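Local coordinates for DUF2019 domain-containing protein (Rhodopseudomonas palustris, PDB 2I9C), which is of unknown function but folds as an all-helical DUF2019 domain, a family grouped with the TPR-like helical repeats, at residues R74-K79 / Q92-I96; L14-F18 / I47-L51. One frame throughout, in Å; residues are numbered along the deposited sequence.

Interaction 1. Residues R74-K79 / Q92-I96; sequences RLQAAK and QLEAI. With ACT (acetate ion), chain B.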
# COMPACT_ATOMS: atom_id res chain seq x y z
N ARG A 74 4.81 -2.58 3.62
CA ARG A 74 3.95 -2.44 4.78
C ARG A 74 3.14 -1.14 4.74
O ARG A 74 1.95 -1.16 5.06
CB ARG A 74 4.78 -2.49 6.07
CG ARG A 74 5.44 -3.86 6.32
CD ARG A 74 6.04 -3.92 7.75
NE ARG A 74 6.64 -5.25 7.99
CZ ARG A 74 6.96 -5.74 9.18
NH1 ARG A 74 6.74 -5.05 10.28
NH2 ARG A 74 7.50 -6.96 9.28
N LEU A 75 3.82 -0.03 4.40
CA LEU A 75 3.20 1.30 4.30
C LEU A 75 2.07 1.32 3.28
O LEU A 75 0.94 1.75 3.55
CB LEU A 75 4.23 2.39 3.92
CG LEU A 75 3.65 3.78 3.58
CD1 LEU A 75 3.07 4.44 4.80
CD2 LEU A 75 4.80 4.63 3.03
N GLN A 76 2.37 0.85 2.09
CA GLN A 76 1.40 0.89 1.01
C GLN A 76 0.22 -0.03 1.29
O GLN A 76 -0.90 0.31 0.97
CB GLN A 76 2.05 0.57 -0.34
CG GLN A 76 2.94 1.74 -0.85
CD GLN A 76 2.23 3.08 -0.76
OE1 GLN A 76 1.17 3.26 -1.33
NE2 GLN A 76 2.83 4.02 -0.04
N ALA A 77 0.49 -1.19 1.87
CA ALA A 77 -0.56 -2.14 2.23
C ALA A 77 -1.51 -1.55 3.30
O ALA A 77 -2.73 -1.69 3.20
CB ALA A 77 0.04 -3.51 2.72
N ALA A 78 -0.95 -0.84 4.28
CA ALA A 78 -1.75 -0.20 5.30
C ALA A 78 -2.52 0.97 4.73
O ALA A 78 -3.72 1.14 5.00
CB ALA A 78 -0.86 0.24 6.48
N LYS A 79 -1.87 1.78 3.89
CA LYS A 79 -2.62 2.88 3.24
C LYS A 79 -3.80 2.40 2.40
O LYS A 79 -4.86 2.99 2.43
CB LYS A 79 -1.70 3.77 2.38
CG LYS A 79 -0.84 4.68 3.23
CD LYS A 79 0.28 5.32 2.46
CE LYS A 79 -0.16 6.45 1.56
NZ LYS A 79 1.04 6.86 0.72
N GLN A 92 -1.23 -0.46 12.00
CA GLN A 92 0.01 -0.62 11.24
C GLN A 92 0.65 0.74 10.92
O GLN A 92 1.83 0.91 11.12
CB GLN A 92 -0.20 -1.44 9.96
CG GLN A 92 1.06 -1.61 9.07
CD GLN A 92 2.24 -2.25 9.77
OE1 GLN A 92 2.09 -3.08 10.70
NE2 GLN A 92 3.44 -1.87 9.34
N LEU A 93 -0.14 1.73 10.53
CA LEU A 93 0.45 3.02 10.27
C LEU A 93 1.11 3.57 11.52
O LEU A 93 2.14 4.21 11.42
CB LEU A 93 -0.59 4.00 9.71
CG LEU A 93 -1.17 3.73 8.33
CD1 LEU A 93 -2.28 4.76 8.04
CD2 LEU A 93 -0.04 3.84 7.25
N GLU A 94 0.47 3.36 12.68
CA GLU A 94 0.98 3.82 13.96
C GLU A 94 2.30 3.15 14.28
O GLU A 94 3.20 3.82 14.73
CB GLU A 94 -0.05 3.63 15.08
CG GLU A 94 -1.22 4.66 14.96
CD GLU A 94 -2.38 4.45 15.92
OE1 GLU A 94 -2.59 3.32 16.46
OE2 GLU A 94 -3.13 5.43 16.10
N ALA A 95 2.41 1.84 14.05
CA ALA A 95 3.69 1.07 14.18
C ALA A 95 4.81 1.59 13.25
O ALA A 95 5.96 1.66 13.67
CB ALA A 95 3.45 -0.41 13.93
N ILE A 96 4.46 1.89 12.00
CA ILE A 96 5.42 2.53 11.08
C ILE A 96 5.90 3.90 11.62
O ILE A 96 7.11 4.13 11.71
CB ILE A 96 4.85 2.62 9.61
CG1 ILE A 96 4.52 1.20 9.12
CG2 ILE A 96 5.88 3.37 8.66
CD1 ILE A 96 3.80 1.21 7.72
C ACT B . 6.59 -1.87 11.68
O ACT B . 5.85 -2.21 10.69
OXT ACT B . 7.00 -2.64 12.72
CH3 ACT B . 6.91 -0.47 11.58

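Interaction 2. Residues L14-F18 / I47-L51; sequences LVALF and IADEL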
# COMPACT_ATOMS: atom_id res chain seq x y z
N LEU A 14 -2.20 -11.33 -7.70
CA LEU A 14 -2.26 -9.86 -7.46
C LEU A 14 -1.54 -9.43 -6.16
O LEU A 14 -0.79 -8.43 -6.14
CB LEU A 14 -3.72 -9.37 -7.49
CG LEU A 14 -4.38 -9.39 -8.89
CD1 LEU A 14 -5.85 -9.28 -8.78
CD2 LEU A 14 -3.83 -8.25 -9.79
N VAL A 15 -1.80 -10.16 -5.07
CA VAL A 15 -1.09 -9.87 -3.81
C VAL A 15 0.44 -10.02 -3.96
O VAL A 15 1.20 -9.17 -3.49
CB VAL A 15 -1.63 -10.70 -2.60
CG1 VAL A 15 -0.84 -10.40 -1.33
CG2 VAL A 15 -3.08 -10.32 -2.33
N ALA A 16 0.86 -11.12 -4.60
CA ALA A 16 2.28 -11.38 -4.78
C ALA A 16 2.84 -10.26 -5.66
O ALA A 16 3.93 -9.78 -5.41
CB ALA A 16 2.55 -12.79 -5.42
N LEU A 17 2.12 -9.88 -6.72
CA LEU A 17 2.67 -8.83 -7.61
C LEU A 17 2.68 -7.46 -6.90
O LEU A 17 3.61 -6.69 -7.06
CB LEU A 17 1.88 -8.76 -8.93
CG LEU A 17 2.42 -7.76 -9.96
CD1 LEU A 17 3.84 -8.24 -10.50
CD2 LEU A 17 1.37 -7.64 -11.13
N PHE A 18 1.65 -7.18 -6.12
CA PHE A 18 1.64 -5.97 -5.30
C PHE A 18 2.94 -5.90 -4.46
O PHE A 18 3.59 -4.85 -4.40
CB PHE A 18 0.40 -5.97 -4.38
CG PHE A 18 0.25 -4.70 -3.53
CD1 PHE A 18 -0.65 -3.69 -3.89
CD2 PHE A 18 1.00 -4.54 -2.37
CE1 PHE A 18 -0.80 -2.55 -3.09
CE2 PHE A 18 0.88 -3.41 -1.57
CZ PHE A 18 -0.03 -2.42 -1.93
N ILE A 47 -3.30 -2.58 -9.43
CA ILE A 47 -3.53 -3.81 -8.66
C ILE A 47 -4.58 -3.62 -7.57
O ILE A 47 -5.49 -4.44 -7.44
CB ILE A 47 -2.21 -4.40 -8.07
CG1 ILE A 47 -1.25 -4.85 -9.20
CG2 ILE A 47 -2.51 -5.60 -7.17
CD1 ILE A 47 0.23 -4.93 -8.75
N ALA A 48 -4.46 -2.53 -6.80
CA ALA A 48 -5.39 -2.25 -5.71
C ALA A 48 -6.79 -2.01 -6.24
O ALA A 48 -7.75 -2.50 -5.64
CB ALA A 48 -4.94 -1.07 -4.90
N ASP A 49 -6.92 -1.29 -7.37
CA ASP A 49 -8.23 -1.07 -8.02
C ASP A 49 -8.88 -2.34 -8.51
O ASP A 49 -10.09 -2.52 -8.39
CB ASP A 49 -8.13 -0.08 -9.19
CG ASP A 49 -8.06 1.37 -8.72
OD1 ASP A 49 -8.10 1.61 -7.48
OD2 ASP A 49 -7.91 2.24 -9.58
N GLU A 50 -8.07 -3.24 -9.07
CA GLU A 50 -8.58 -4.54 -9.49
C GLU A 50 -9.08 -5.36 -8.26
O GLU A 50 -10.14 -5.97 -8.31
CB GLU A 50 -7.52 -5.32 -10.29
CG GLU A 50 -7.96 -6.75 -10.67
CD GLU A 50 -9.15 -6.81 -11.63
OE1 GLU A 50 -9.46 -5.83 -12.36
OE2 GLU A 50 -9.81 -7.85 -11.64
N LEU A 51 -8.30 -5.37 -7.19
CA LEU A 51 -8.68 -6.14 -6.01
C LEU A 51 -9.97 -5.54 -5.43
O LEU A 51 -10.88 -6.26 -5.05
CB LEU A 51 -7.56 -6.09 -4.96
CG LEU A 51 -6.35 -6.97 -5.22
CD1 LEU A 51 -5.19 -6.53 -4.33
CD2 LEU A 51 -6.71 -8.42 -4.91

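Interaction 1. Residues R74-K79 / Q92-I96
The side-chain conformations show how these two antiparallel helix segments fit together, their N-to-C directions 148° apart and their axes 9.6 Å apart at closest approach. Ile96, in an m,t conformation, extends CD1 across the gap to 3.5 Å from Leu75 CA and 3.9 Å from Arg74 C, so its tip lies against backbone. Leu93, also m,t, starts sideways but swings its end inward, bringing CD2 to 3.8 Å from Ala78 CB and 4.0 Å from Leu75 CD1. Ala78 and Gln92 are the nearest CA pair, at 6.2 Å, which the small alanine side chain probably allows. Gln92 (t,p) folds its CG to 3.7 Å from Ala78 CB, and its NE2 donates a hydrogen bond to an acetate O at 2.8 Å. From the extended Arg74, NH1 donates to the same O at 3.0 Å, while NE hydrogen-bonds to Tyr68 O. The acetate, probably from the crystallisation liquor, thus bridges the helices where no direct hydrogen bond does. Helices 71-79 and 86-99 form an antiparallel hairpin, consistent with the TPR clan's helical-repeat architecture.

Interaction 2. Residues L14-F18 / I47-L51
Leu14 opens the contact and already sets its register: its CA lies 6.3 Å from Ile47 CA, the shortest CA separation between the two segments. Its m,t side chain points across the interface, with CD2 4.0 Å from Ile47 CG2 and CD1 meeting Leu51 CD2 at 4.1 Å. The same CD1 lies 3.8 Å from Glu50 CG, so the aliphatic part of the glutamate joins the apolar surface while its carboxylate forms a salt bridge with Arg54. Even the backbone is approached closely, since Leu14 O is 3.5 Å from Ile47 CG2; that oxygen is the acceptor for Phe18 N at 2.7 Å, as expected within a helix. One turn on, Leu17 returns to the interface and places CG 3.8 Å from Ile47 CD1. Phe18 follows with a sideways CA-to-CB bond: its CB is 4.0 Å from Ile47 CG2, which sits near the ring plane at the edge, and its N is 3.7 Å from Ile47 CD1. Ile47 therefore inserts among Leu14, Leu17 and Phe18, and no hydrogen bond crosses between the segments. The segment axes approach to 10.3 Å and their directions differ by 158°, which makes this an antiparallel, hydrophobic pairing of helices 11-30 and 34-53, the first helical hairpin of the chain. Beyond it, Phe18 also touches Leu65 and Leu80 in loops and Gln76 on helix 71-79, so the hairpin packs directly against the next helix in an all-helical fold.

How the interactions relate
Both contacts join helices consecutive in the chain in antiparallel fashion, interaction 2 in the first hairpin and interaction 1 in a later one. Their centres are 16 Å apart, on opposite sides of the chain's centre. Interaction 2 is the more thoroughly buried and the larger, 363 against 289 Å², and its cross-segment packing is predominantly aliphatic. Interaction 1 combines a buried leucine-isoleucine-alanine patch with a partly exposed polar margin, where Arg74 and Gln92 share an acetate. The two meet through Phe18, whose CZ lies 4.0 Å from Gln76 CB and 4.0 Å from Ala77 N; helix 71-79 therefore packs on its hairpin partner, helix 86-99, and on helix 11-30 of the preceding hairpin.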